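PDB 3PME: type C neurotoxin from Clostridium botulinum, which probably binds gangliosides and membrane lipids at the nerve-cell surface, serving as the receptor-binding domain of a botulinum C/D mosaic neurotoxin. Local coordinates for residues A[247-250]-A[255-258]; A[249-254]-A[269-274]; A[292-297]-A[303-308]; A[373-376]-A[382-385]. All coordinates share one frame; numbering follows the deposited sequence.

Interaction 1 (A[247-250]-A[255-258]); sequences RYIA and ILVL. With SO4 (sulfate ion), chain C.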
loop_
_atom_site.group_PDB
_atom_site.type_symbol
_atom_site.label_atom_id
_atom_site.label_comp_id
_atom_site.label_asym_id
_atom_site.label_seq_id
_atom_site.Cartn_x
_atom_site.Cartn_y
_atom_site.Cartn_z
ATOM N N ARG A 247 11.046 -11.674 -11.328
ATOM C CA ARG A 247 10.641 -12.787 -12.184
ATOM C C ARG A 247 9.189 -12.654 -12.566
ATOM O O ARG A 247 8.391 -12.096 -11.813
ATOM C CB ARG A 247 10.883 -14.129 -11.495
ATOM C CG ARG A 247 12.340 -14.359 -11.167
ATOM C CD ARG A 247 12.671 -15.773 -10.736
ATOM N NE ARG A 247 14.128 -15.866 -10.711
ATOM C CZ ARG A 247 14.876 -16.430 -11.654
ATOM N NH1 ARG A 247 14.331 -17.060 -12.695
ATOM N NH2 ARG A 247 16.193 -16.411 -11.525
ATOM N N TYR A 248 8.862 -13.174 -13.751
ATOM C CA TYR A 248 7.491 -13.203 -14.244
ATOM C C TYR A 248 7.060 -14.650 -14.427
ATOM O O TYR A 248 7.902 -15.549 -14.486
ATOM C CB TYR A 248 7.351 -12.426 -15.566
ATOM C CG TYR A 248 8.073 -13.005 -16.770
ATOM C CD1 TYR A 248 9.393 -12.655 -17.058
ATOM C CD2 TYR A 248 7.413 -13.857 -17.642
ATOM C CE1 TYR A 248 10.039 -13.159 -18.174
ATOM C CE2 TYR A 248 8.047 -14.363 -18.764
ATOM C CZ TYR A 248 9.360 -14.007 -19.026
ATOM O OH TYR A 248 10.011 -14.506 -20.137
ATOM N N ILE A 249 5.751 -14.868 -14.516
ATOM C CA ILE A 249 5.192 -16.209 -14.668
ATOM C C ILE A 249 5.132 -16.581 -16.145
ATOM O O ILE A 249 4.581 -15.836 -16.956
ATOM C CB ILE A 249 3.783 -16.290 -14.051
ATOM C CG1 ILE A 249 3.848 -15.872 -12.581
ATOM C CG2 ILE A 249 3.207 -17.699 -14.206
ATOM C CD1 ILE A 249 2.500 -15.748 -11.913
ATOM N N ALA A 250 5.716 -17.724 -16.489
ATOM C CA ALA A 250 5.714 -18.195 -17.874
ATOM C C ALA A 250 5.380 -19.677 -17.982
ATOM O O ALA A 250 5.809 -20.477 -17.164
ATOM C CB ALA A 250 7.071 -17.936 -18.508
ATOM N N ILE A 255 3.816 -26.493 -17.609
ATOM C CA ILE A 255 3.613 -25.993 -16.254
ATOM C C ILE A 255 4.016 -24.526 -16.218
ATOM O O ILE A 255 4.501 -23.978 -17.215
ATOM C CB ILE A 255 4.407 -26.786 -15.207
ATOM C CG1 ILE A 255 5.902 -26.573 -15.418
ATOM C CG2 ILE A 255 4.026 -28.275 -15.241
ATOM C CD1 ILE A 255 6.702 -26.735 -14.153
ATOM N N LEU A 256 3.802 -23.881 -15.080
ATOM C CA LEU A 256 4.227 -22.501 -14.938
ATOM C C LEU A 256 5.530 -22.436 -14.141
ATOM O O LEU A 256 5.711 -23.158 -13.159
ATOM C CB LEU A 256 3.150 -21.703 -14.201
ATOM C CG LEU A 256 1.811 -21.589 -14.913
ATOM C CD1 LEU A 256 0.818 -20.872 -14.000
ATOM C CD2 LEU A 256 1.990 -20.853 -16.240
ATOM N N VAL A 257 6.429 -21.560 -14.575
ATOM C CA VAL A 257 7.664 -21.326 -13.832
ATOM C C VAL A 257 7.904 -19.829 -13.743
ATOM O O VAL A 257 7.217 -19.050 -14.404
ATOM C CB VAL A 257 8.879 -22.005 -14.504
ATOM C CG1 VAL A 257 8.752 -23.533 -14.450
ATOM C CG2 VAL A 257 9.043 -21.494 -15.916
ATOM N N LEU A 258 8.883 -19.433 -12.928
ATOM C CA LEU A 258 9.219 -18.027 -12.758
ATOM C C LEU A 258 10.509 -17.708 -13.500
ATOM O O LEU A 258 11.573 -18.224 -13.160
ATOM C CB LEU A 258 9.358 -17.679 -11.269
ATOM C CG LEU A 258 8.200 -18.125 -10.362
ATOM C CD1 LEU A 258 8.408 -17.668 -8.907
ATOM C CD2 LEU A 258 6.863 -17.632 -10.901
HETATM S S SO4 C . 7.286 -16.270 -22.307
HETATM O O1 SO4 C . 8.545 -16.208 -21.563
HETATM O O2 SO4 C . 6.192 -15.708 -21.535
HETATM O O3 SO4 C . 7.438 -15.502 -23.541
HETATM O O4 SO4 C . 6.973 -17.661 -22.630
#
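A two-stranded antiparallel hairpin in the C-terminal, trefoil-type half of the receptor-binding domain pairs R247-A250 with I255-L258. A250 and V257 form its hydrogen-bonded pair: A250 N donates to V257 O, and V257 N returns a bond to A250 O, each 2.9 Å and nearly straight. I249 and L258 make the adjoining non-hydrogen-bonded pair, their CA atoms 4.8 Å apart. Their side chains run side by side on one face, where I249 CG1 meets L258 CD2 at 3.9 Å. The other branch of I249, CG2, is set against both methyls of L256. R247 crosses L258 at about a right angle. Its chain, extended from CG to NE, lays CD against L258 CB and carries NH1 to L258 O (3.0 Å), which accepts the bond 33° out of its carbonyl plane. Y248 turns away from the partner strand, and its OH reaches O1 of a sulfate, probably from the crystallisation liquor, at 2.7 Å; O1 lies at the ring edge. Y384 also meets the R247 guanidinium through a cation-pi contact. The face of I249, L256 and L258 thus packs by apolar contact alone, while R247 adds a side-chain donor to the backbone bonds.

Interaction 2 (A[249-254]-A[269-274]); sequences IAPKNN and TKNPIT. With SO4 (sulfate ion), chain C.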
loop_
_atom_site.group_PDB
_atom_site.type_symbol
_atom_site.label_atom_id
_atom_site.label_comp_id
_atom_site.label_asym_id
_atom_site.label_seq_id
_atom_site.Cartn_x
_atom_site.Cartn_y
_atom_site.Cartn_z
ATOM N N ILE A 249 5.751 -14.868 -14.516
ATOM C CA ILE A 249 5.192 -16.209 -14.668
ATOM C C ILE A 249 5.132 -16.581 -16.145
ATOM O O ILE A 249 4.581 -15.836 -16.956
ATOM C CB ILE A 249 3.783 -16.290 -14.051
ATOM C CG1 ILE A 249 3.848 -15.872 -12.581
ATOM C CG2 ILE A 249 3.207 -17.699 -14.206
ATOM C CD1 ILE A 249 2.500 -15.748 -11.913
ATOM N N ALA A 250 5.716 -17.724 -16.489
ATOM C CA ALA A 250 5.714 -18.195 -17.874
ATOM C C ALA A 250 5.380 -19.677 -17.982
ATOM O O ALA A 250 5.809 -20.477 -17.164
ATOM C CB ALA A 250 7.071 -17.936 -18.508
ATOM N N PRO A 251 4.618 -20.055 -19.013
ATOM C CA PRO A 251 4.406 -21.482 -19.257
ATOM C C PRO A 251 5.636 -22.085 -19.916
ATOM O O PRO A 251 6.181 -21.514 -20.858
ATOM C CB PRO A 251 3.226 -21.494 -20.233
ATOM C CG PRO A 251 3.349 -20.221 -20.972
ATOM C CD PRO A 251 3.912 -19.209 -19.988
ATOM N N LYS A 252 6.081 -23.225 -19.411
ATOM C CA LYS A 252 7.212 -23.920 -20.008
ATOM C C LYS A 252 6.957 -25.413 -19.898
ATOM O O LYS A 252 6.804 -25.941 -18.801
ATOM C CB LYS A 252 8.508 -23.539 -19.288
ATOM C CG LYS A 252 9.759 -24.263 -19.777
ATOM C CD LYS A 252 11.000 -23.660 -19.125
ATOM C CE LYS A 252 12.272 -24.376 -19.559
ATOM N NZ LYS A 252 13.469 -23.667 -19.029
ATOM N N ASN A 253 6.878 -26.091 -21.039
ATOM C CA ASN A 253 6.612 -27.526 -21.036
ATOM C C ASN A 253 5.450 -27.903 -20.117
ATOM O O ASN A 253 5.564 -28.811 -19.279
ATOM C CB ASN A 253 7.871 -28.309 -20.659
ATOM C CG ASN A 253 8.884 -28.347 -21.779
ATOM O OD1 ASN A 253 8.522 -28.416 -22.953
ATOM N ND2 ASN A 253 10.162 -28.305 -21.424
ATOM N N ASN A 254 4.349 -27.171 -20.270
ATOM C CA ASN A 254 3.058 -27.525 -19.683
ATOM C C ASN A 254 2.854 -27.181 -18.211
ATOM O O ASN A 254 1.839 -27.547 -17.625
ATOM C CB ASN A 254 2.736 -28.998 -19.940
ATOM C CG ASN A 254 2.606 -29.309 -21.418
ATOM O OD1 ASN A 254 2.098 -28.496 -22.193
ATOM N ND2 ASN A 254 3.075 -30.484 -21.820
ATOM N N THR A 269 6.601 -6.301 -15.954
ATOM C CA THR A 269 7.368 -7.310 -16.682
ATOM C C THR A 269 6.551 -7.903 -17.846
ATOM O O THR A 269 6.309 -7.215 -18.836
ATOM C CB THR A 269 7.883 -8.409 -15.727
ATOM O OG1 THR A 269 6.772 -8.999 -15.038
ATOM C CG2 THR A 269 8.860 -7.807 -14.689
ATOM N N LYS A 270 6.122 -9.157 -17.721
ATOM C CA LYS A 270 5.371 -9.844 -18.778
ATOM C C LYS A 270 4.271 -10.727 -18.197
ATOM O O LYS A 270 4.318 -11.111 -17.018
ATOM C CB LYS A 270 6.314 -10.744 -19.591
ATOM C CG LYS A 270 7.429 -10.025 -20.309
ATOM C CD LYS A 270 8.271 -11.014 -21.097
ATOM C CE LYS A 270 7.384 -12.013 -21.801
ATOM N NZ LYS A 270 8.051 -12.593 -23.002
ATOM N N ASN A 271 3.316 -11.093 -19.053
ATOM C CA ASN A 271 2.249 -12.027 -18.693
ATOM C C ASN A 271 1.484 -11.672 -17.415
ATOM O O ASN A 271 1.373 -12.491 -16.508
ATOM C CB ASN A 271 2.789 -13.460 -18.574
ATOM C CG ASN A 271 3.520 -13.917 -19.824
ATOM O OD1 ASN A 271 3.231 -13.461 -20.934
ATOM N ND2 ASN A 271 4.458 -14.838 -19.653
ATOM N N PRO A 272 0.916 -10.471 -17.353
ATOM C CA PRO A 272 0.069 -10.175 -16.201
ATOM C C PRO A 272 -1.116 -11.117 -16.146
ATOM O O PRO A 272 -1.585 -11.614 -17.185
ATOM C CB PRO A 272 -0.392 -8.735 -16.462
ATOM C CG PRO A 272 -0.326 -8.597 -17.959
ATOM C CD PRO A 272 0.880 -9.401 -18.364
ATOM N N ILE A 273 -1.568 -11.401 -14.936
ATOM C CA ILE A 273 -2.791 -12.160 -14.728
ATOM C C ILE A 273 -3.968 -11.239 -14.393
ATOM O O ILE A 273 -3.788 -10.049 -14.109
ATOM C CB ILE A 273 -2.597 -13.248 -13.642
ATOM C CG1 ILE A 273 -2.105 -12.653 -12.309
ATOM C CG2 ILE A 273 -1.613 -14.304 -14.142
ATOM C CD1 ILE A 273 -3.194 -11.933 -11.518
ATOM N N THR A 274 -5.182 -11.775 -14.467
ATOM C CA THR A 274 -6.334 -11.117 -13.870
ATOM C C THR A 274 -6.978 -12.093 -12.895
ATOM O O THR A 274 -6.789 -13.301 -12.996
ATOM C CB THR A 274 -7.356 -10.656 -14.889
ATOM O OG1 THR A 274 -7.818 -11.793 -15.624
ATOM C CG2 THR A 274 -6.734 -9.652 -15.852
HETATM S S SO4 C . 7.286 -16.270 -22.307
HETATM O O1 SO4 C . 8.545 -16.208 -21.563
HETATM O O2 SO4 C . 6.192 -15.708 -21.535
HETATM O O3 SO4 C . 7.438 -15.502 -23.541
HETATM O O4 SO4 C . 6.973 -17.661 -22.630
HETATM O O HOH W 1 4.031 -12.578 -14.733
#
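With chi1 at -55°, N271 has CG beside its own backbone N and opposite the carbonyl carbon, and chi2 of -28° turns the amide so that ND2 faces the carbonyl of I249 in strand 247-252. K270 reaches the same place by a bend at chi3 that swings its CE and NZ toward the sulfate. ND2 of N271 then makes two bonds. One goes to I249 O at 2.9 Å, with an N-H...O angle of 166°; the acceptor lies in the amide plane. The other goes to sulfate O2 at 2.7 Å and is just as straight. Both partners are thus served by one amide nitrogen, which fixes the rotation of the amide. A second link runs through a water, which accepts from I249 N at 2.9 Å and donates to K270 O at 2.7 Å. The backbone N and O of I249 are therefore both tied to the 269-272 loop, one directly and one through solvent. The sulfate also takes a bond from K270 NZ to its O3 at 3.0 Å, and A250 CB borders it at 3.8 Å from O1. The hydroxyl of Y299 is a further donor to the anion, alongside the Y248 hydroxyl. The side chain of I249 also packs on M239 and M297. The contact is a loop-to-strand junction in the trefoil-type domain, where the turn leading into strand 273-277 meets hairpin strand 247-252 beside the bound sulfate, probably from the crystallisation liquor.

Interaction 3 (A[292-297]-A[303-308]); sequences DIMFHM and EYMIIR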
loop_
_atom_site.group_PDB
_atom_site.type_symbol
_atom_site.label_atom_id
_atom_site.label_comp_id
_atom_site.label_asym_id
_atom_site.label_seq_id
_atom_site.Cartn_x
_atom_site.Cartn_y
_atom_site.Cartn_z
ATOM N N ASP A 292 -13.113 -16.604 -2.714
ATOM C CA ASP A 292 -12.761 -17.689 -3.632
ATOM C C ASP A 292 -12.561 -17.086 -5.018
ATOM O O ASP A 292 -13.440 -16.397 -5.542
ATOM C CB ASP A 292 -13.882 -18.734 -3.715
ATOM C CG ASP A 292 -13.776 -19.814 -2.640
ATOM O OD1 ASP A 292 -12.932 -19.698 -1.726
ATOM O OD2 ASP A 292 -14.536 -20.801 -2.719
ATOM N N ILE A 293 -11.415 -17.378 -5.622
ATOM C CA ILE A 293 -10.990 -16.693 -6.833
ATOM C C ILE A 293 -10.399 -17.670 -7.845
ATOM O O ILE A 293 -10.063 -18.808 -7.503
ATOM C CB ILE A 293 -9.931 -15.623 -6.510
ATOM C CG1 ILE A 293 -8.660 -16.286 -5.980
ATOM C CG2 ILE A 293 -10.476 -14.661 -5.485
ATOM C CD1 ILE A 293 -7.494 -15.311 -5.776
ATOM N N MET A 294 -10.310 -17.221 -9.093
ATOM C CA MET A 294 -9.586 -17.942 -10.127
ATOM C C MET A 294 -8.604 -16.965 -10.760
ATOM O O MET A 294 -8.817 -15.761 -10.717
ATOM C CB MET A 294 -10.561 -18.482 -11.174
ATOM C CG MET A 294 -11.518 -19.495 -10.578
ATOM S SD MET A 294 -12.921 -19.857 -11.634
ATOM C CE MET A 294 -13.797 -18.288 -11.615
ATOM N N PHE A 295 -7.523 -17.483 -11.335
ATOM C CA PHE A 295 -6.547 -16.640 -12.019
ATOM C C PHE A 295 -6.621 -16.893 -13.509
ATOM O O PHE A 295 -6.569 -18.050 -13.932
ATOM C CB PHE A 295 -5.123 -16.973 -11.544
ATOM C CG PHE A 295 -4.896 -16.737 -10.080
ATOM C CD1 PHE A 295 -4.587 -15.471 -9.607
ATOM C CD2 PHE A 295 -4.983 -17.786 -9.177
ATOM C CE1 PHE A 295 -4.384 -15.251 -8.255
ATOM C CE2 PHE A 295 -4.773 -17.577 -7.814
ATOM C CZ PHE A 295 -4.461 -16.307 -7.354
ATOM N N HIS A 296 -6.762 -15.834 -14.301
ATOM C CA HIS A 296 -6.702 -15.974 -15.754
ATOM C C HIS A 296 -5.422 -15.358 -16.291
ATOM O O HIS A 296 -4.853 -14.449 -15.686
ATOM C CB HIS A 296 -7.914 -15.329 -16.429
ATOM C CG HIS A 296 -9.166 -16.142 -16.311
ATOM N ND1 HIS A 296 -10.240 -15.978 -17.160
ATOM C CD2 HIS A 296 -9.498 -17.148 -15.469
ATOM C CE1 HIS A 296 -11.194 -16.827 -16.822
ATOM N NE2 HIS A 296 -10.772 -17.553 -15.806
ATOM N N MET A 297 -4.951 -15.868 -17.418
ATOM C CA MET A 297 -3.811 -15.283 -18.108
ATOM C C MET A 297 -4.090 -15.306 -19.604
ATOM O O MET A 297 -4.430 -16.352 -20.152
ATOM C CB MET A 297 -2.514 -16.041 -17.820
ATOM C CG MET A 297 -1.290 -15.401 -18.484
ATOM S SD MET A 297 0.233 -16.375 -18.370
ATOM C CE MET A 297 0.695 -16.100 -16.652
ATOM N N GLU A 303 -6.939 -17.035 -23.865
ATOM C CA GLU A 303 -7.203 -16.889 -22.433
ATOM C C GLU A 303 -7.164 -18.250 -21.739
ATOM O O GLU A 303 -7.817 -19.201 -22.169
ATOM C CB GLU A 303 -8.569 -16.230 -22.218
ATOM C CG GLU A 303 -8.857 -15.887 -20.758
ATOM C CD GLU A 303 -10.132 -15.080 -20.575
ATOM O OE1 GLU A 303 -11.003 -15.089 -21.478
ATOM O OE2 GLU A 303 -10.257 -14.415 -19.517
ATOM N N TYR A 304 -6.394 -18.344 -20.658
ATOM C CA TYR A 304 -6.289 -19.581 -19.906
ATOM C C TYR A 304 -6.644 -19.319 -18.458
ATOM O O TYR A 304 -6.548 -18.184 -17.996
ATOM C CB TYR A 304 -4.847 -20.097 -19.920
ATOM C CG TYR A 304 -4.326 -20.451 -21.290
ATOM C CD1 TYR A 304 -4.469 -21.745 -21.786
ATOM C CD2 TYR A 304 -3.703 -19.492 -22.084
ATOM C CE1 TYR A 304 -3.990 -22.083 -23.049
ATOM C CE2 TYR A 304 -3.226 -19.815 -23.348
ATOM C CZ TYR A 304 -3.369 -21.115 -23.817
ATOM O OH TYR A 304 -2.892 -21.436 -25.067
ATOM N N MET A 305 -7.043 -20.365 -17.740
ATOM C CA MET A 305 -7.121 -20.277 -16.288
ATOM C C MET A 305 -6.015 -21.120 -15.658
ATOM O O MET A 305 -5.603 -22.130 -16.221
ATOM C CB MET A 305 -8.494 -20.705 -15.763
ATOM C CG MET A 305 -8.809 -22.164 -15.956
ATOM S SD MET A 305 -10.449 -22.562 -15.302
ATOM C CE MET A 305 -10.239 -22.104 -13.594
ATOM N N ILE A 306 -5.497 -20.675 -14.516
ATOM C CA ILE A 306 -4.486 -21.429 -13.809
ATOM C C ILE A 306 -5.136 -22.532 -12.990
ATOM O O ILE A 306 -6.110 -22.296 -12.269
ATOM C CB ILE A 306 -3.654 -20.515 -12.882
ATOM C CG1 ILE A 306 -2.915 -19.463 -13.717
ATOM C CG2 ILE A 306 -2.682 -21.345 -12.054
ATOM C CD1 ILE A 306 -2.083 -18.475 -12.880
ATOM N N ILE A 307 -4.597 -23.739 -13.099
ATOM C CA ILE A 307 -5.086 -24.845 -12.289
ATOM C C ILE A 307 -3.943 -25.524 -11.570
ATOM O O ILE A 307 -2.797 -25.407 -11.981
ATOM C CB ILE A 307 -5.831 -25.895 -13.135
ATOM C CG1 ILE A 307 -4.898 -26.513 -14.186
ATOM C CG2 ILE A 307 -7.059 -25.262 -13.784
ATOM C CD1 ILE A 307 -5.439 -27.809 -14.820
ATOM N N ARG A 308 -4.272 -26.203 -10.482
ATOM C CA ARG A 308 -3.332 -27.087 -9.806
ATOM C C ARG A 308 -3.217 -28.389 -10.595
ATOM O O ARG A 308 -4.215 -28.892 -11.111
ATOM C CB ARG A 308 -3.857 -27.398 -8.404
ATOM C CG ARG A 308 -2.799 -27.756 -7.392
ATOM C CD ARG A 308 -3.406 -28.575 -6.258
ATOM N NE ARG A 308 -3.551 -29.953 -6.697
ATOM C CZ ARG A 308 -4.106 -30.929 -5.994
ATOM N NH1 ARG A 308 -4.159 -32.145 -6.511
ATOM N NH2 ARG A 308 -4.599 -30.700 -4.780
HETATM O O HOH W 2 -7.687 -20.244 -11.585
#
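Strands 292-297 and 303-308 run antiparallel at 142°, their axes approaching to 4.6 Å, with M297 and Y304 as the hydrogen-bonded pair and H296 and M305 as the non-hydrogen-bonded one. M297 N to Y304 O and Y304 N to M297 O close the first pair. Further along, I306 N donates to F295 O at 2.9 Å, while a water bridges F295 N and I306 O in place of a direct bond. Among the side chains, the polar link joins H296 and E303. ND1 of H296 donates to E303 OE2 at 2.8 Å and almost straight; OE2 sits near the ring plane, whereas ND1 comes from above the carboxylate plane, and the two planes stand 85° apart. E303 gets there with CG opposite its backbone N (chi1 -173°) and an extended chain. This hydrogen bond would help to hold the imidazole's rotation. On the same face, H296 CD2 lies 3.7 Å from M305 CB, and M305 CE reaches M294 SD at 4.0 Å. On the other face, with M297 and Y304, I306 CD1 packs on F295 CB at 3.6 Å. H296 and M294 also bond through their backbones to strand 273-277, and M305 to strand 326-332. Strands 292-299 and 302-308 form an antiparallel beta hairpin, flanked by 273-277 and 326-332 in the larger sheet of the trefoil-type domain.

Interaction 4 (A[373-376]-A[382-385]); sequences YKPW and NAYT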
loop_
_atom_site.group_PDB
_atom_site.type_symbol
_atom_site.label_atom_id
_atom_site.label_comp_id
_atom_site.label_asym_id
_atom_site.label_seq_id
_atom_site.Cartn_x
_atom_site.Cartn_y
_atom_site.Cartn_z
ATOM N N TYR A 373 12.585 -25.868 -7.442
ATOM C CA TYR A 373 12.186 -27.266 -7.473
ATOM C C TYR A 373 12.631 -27.903 -8.780
ATOM O O TYR A 373 13.160 -27.227 -9.670
ATOM C CB TYR A 373 10.653 -27.375 -7.394
ATOM C CG TYR A 373 10.085 -27.201 -6.001
ATOM C CD1 TYR A 373 10.106 -28.250 -5.094
ATOM C CD2 TYR A 373 9.497 -26.004 -5.603
ATOM C CE1 TYR A 373 9.581 -28.116 -3.824
ATOM C CE2 TYR A 373 8.959 -25.864 -4.324
ATOM C CZ TYR A 373 9.015 -26.920 -3.441
ATOM O OH TYR A 373 8.490 -26.807 -2.166
ATOM N N LYS A 374 12.399 -29.207 -8.891
ATOM C CA LYS A 374 12.455 -29.904 -10.170
ATOM C C LYS A 374 11.005 -30.205 -10.535
ATOM O O LYS A 374 10.478 -31.246 -10.164
ATOM C CB LYS A 374 13.242 -31.206 -10.020
ATOM C CG LYS A 374 14.718 -31.003 -9.669
ATOM C CD LYS A 374 15.365 -32.339 -9.321
ATOM C CE LYS A 374 16.866 -32.221 -9.217
ATOM N NZ LYS A 374 17.217 -31.253 -8.166
ATOM N N PRO A 375 10.339 -29.265 -11.226
ATOM C CA PRO A 375 8.873 -29.322 -11.336
ATOM C C PRO A 375 8.332 -30.217 -12.448
ATOM O O PRO A 375 7.122 -30.478 -12.441
ATOM C CB PRO A 375 8.496 -27.862 -11.600
ATOM C CG PRO A 375 9.678 -27.333 -12.388
ATOM C CD PRO A 375 10.892 -28.010 -11.771
ATOM N N TRP A 376 9.174 -30.656 -13.383
ATOM C CA TRP A 376 8.713 -31.541 -14.454
ATOM C C TRP A 376 8.981 -32.988 -14.083
ATOM O O TRP A 376 10.117 -33.355 -13.791
ATOM C CB TRP A 376 9.414 -31.220 -15.778
ATOM C CG TRP A 376 9.195 -29.823 -16.268
ATOM C CD1 TRP A 376 8.116 -29.359 -16.966
ATOM C CD2 TRP A 376 10.072 -28.709 -16.099
ATOM N NE1 TRP A 376 8.270 -28.027 -17.245
ATOM C CE2 TRP A 376 9.462 -27.598 -16.720
ATOM C CE3 TRP A 376 11.316 -28.538 -15.485
ATOM C CZ2 TRP A 376 10.055 -26.338 -16.743
ATOM C CZ3 TRP A 376 11.899 -27.293 -15.514
ATOM C CH2 TRP A 376 11.271 -26.206 -16.141
ATOM N N ASN A 382 16.159 -28.005 -12.699
ATOM C CA ASN A 382 15.688 -27.109 -11.656
ATOM C C ASN A 382 15.054 -25.875 -12.262
ATOM O O ASN A 382 15.473 -25.415 -13.322
ATOM C CB ASN A 382 16.860 -26.683 -10.763
ATOM C CG ASN A 382 17.541 -27.862 -10.103
ATOM O OD1 ASN A 382 16.953 -28.546 -9.265
ATOM N ND2 ASN A 382 18.792 -28.111 -10.484
ATOM N N ALA A 383 14.060 -25.330 -11.570
ATOM C CA ALA A 383 13.405 -24.097 -11.993
ATOM C C ALA A 383 12.841 -23.386 -10.775
ATOM O O ALA A 383 12.452 -24.031 -9.810
ATOM C CB ALA A 383 12.279 -24.412 -12.991
ATOM N N TYR A 384 12.793 -22.059 -10.820
ATOM C CA TYR A 384 12.022 -21.316 -9.830
ATOM C C TYR A 384 10.561 -21.566 -10.175
ATOM O O TYR A 384 10.144 -21.311 -11.308
ATOM C CB TYR A 384 12.340 -19.828 -9.902
ATOM C CG TYR A 384 13.738 -19.447 -9.479
ATOM C CD1 TYR A 384 14.813 -19.589 -10.349
ATOM C CD2 TYR A 384 13.973 -18.895 -8.223
ATOM C CE1 TYR A 384 16.099 -19.208 -9.959
ATOM C CE2 TYR A 384 15.250 -18.521 -7.824
ATOM C CZ TYR A 384 16.301 -18.681 -8.706
ATOM O OH TYR A 384 17.572 -18.301 -8.327
ATOM N N THR A 385 9.799 -22.088 -9.217
ATOM C CA THR A 385 8.485 -22.646 -9.543
ATOM C C THR A 385 7.447 -22.226 -8.512
ATOM O O THR A 385 7.688 -22.338 -7.306
ATOM C CB THR A 385 8.535 -24.190 -9.561
ATOM O OG1 THR A 385 9.651 -24.634 -10.353
ATOM C CG2 THR A 385 7.230 -24.776 -10.116
#
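K374 can be followed outward from CB, which points away from the opposite segment: CG comes back to 3.3 Å from N382 OD1, CD and CE continue past the same oxygen, and a bend at chi4 (60°) brings NZ onto it at 2.9 Å. NZ lies in the carbonyl plane of the N382 amide, on a lone pair of OD1. The two side chains run alongside each other, pointing the same way, so the lysine methylenes lie along OD1 while NZ alone donates to it. The backbone beneath is held by Y373 and A383, an antiparallel hydrogen-bonded pair in which Y373 N donates to A383 O at 3.0 Å and A383 N to Y373 O at 2.8 Å. This pair sits where strand 366-373 ends and strand 383-389 begins, at the mouth of the loop joining two neighbouring strands of the trefoil-type domain's large sheet. A383 O also accepts from the hydroxyl of T385, OG1, at 2.9 Å; that donor stands well above the carbonyl plane, so the oxygen has two donors from different directions. P375 crosses T385 at a slant, its CG 3.4 Å from OG1 and its CB near CG2. Its CG also covers one face of the W376 ring, 3.7 Å above the plane and offset toward the rim. The far end of that indole, at CH2 and CZ3, comes to 3.8 Å from A383 CB. W376 NE1 turns to K252 O as its hydrogen-bond partner, while I255 and V257 of the hairpin strand 255-260 pack against the same indole.

All four contacts lie in the C-terminal, trefoil-type half of the chain, on one side of its centre. Interactions 1 and 2 are closest, about 5 Å between centres, and share I249 and A250 of strand 247-252 as well as the sulfate. Interaction 2 leads into interaction 3, about 11 Å away, because strand 273-277 pairs with strand 292-299. Interaction 4, last along the chain, lies about 10 Å from interaction 1, where L258 N probably bonds to Y384 O. Interactions 3 and 4 do not touch; their centres are about 20 Å apart, though both reach the large antiparallel sheet. The small hairpin 247-260 thus contacts the 269-272 loop, the loop after strand 366-373 and the start of strand 383-389.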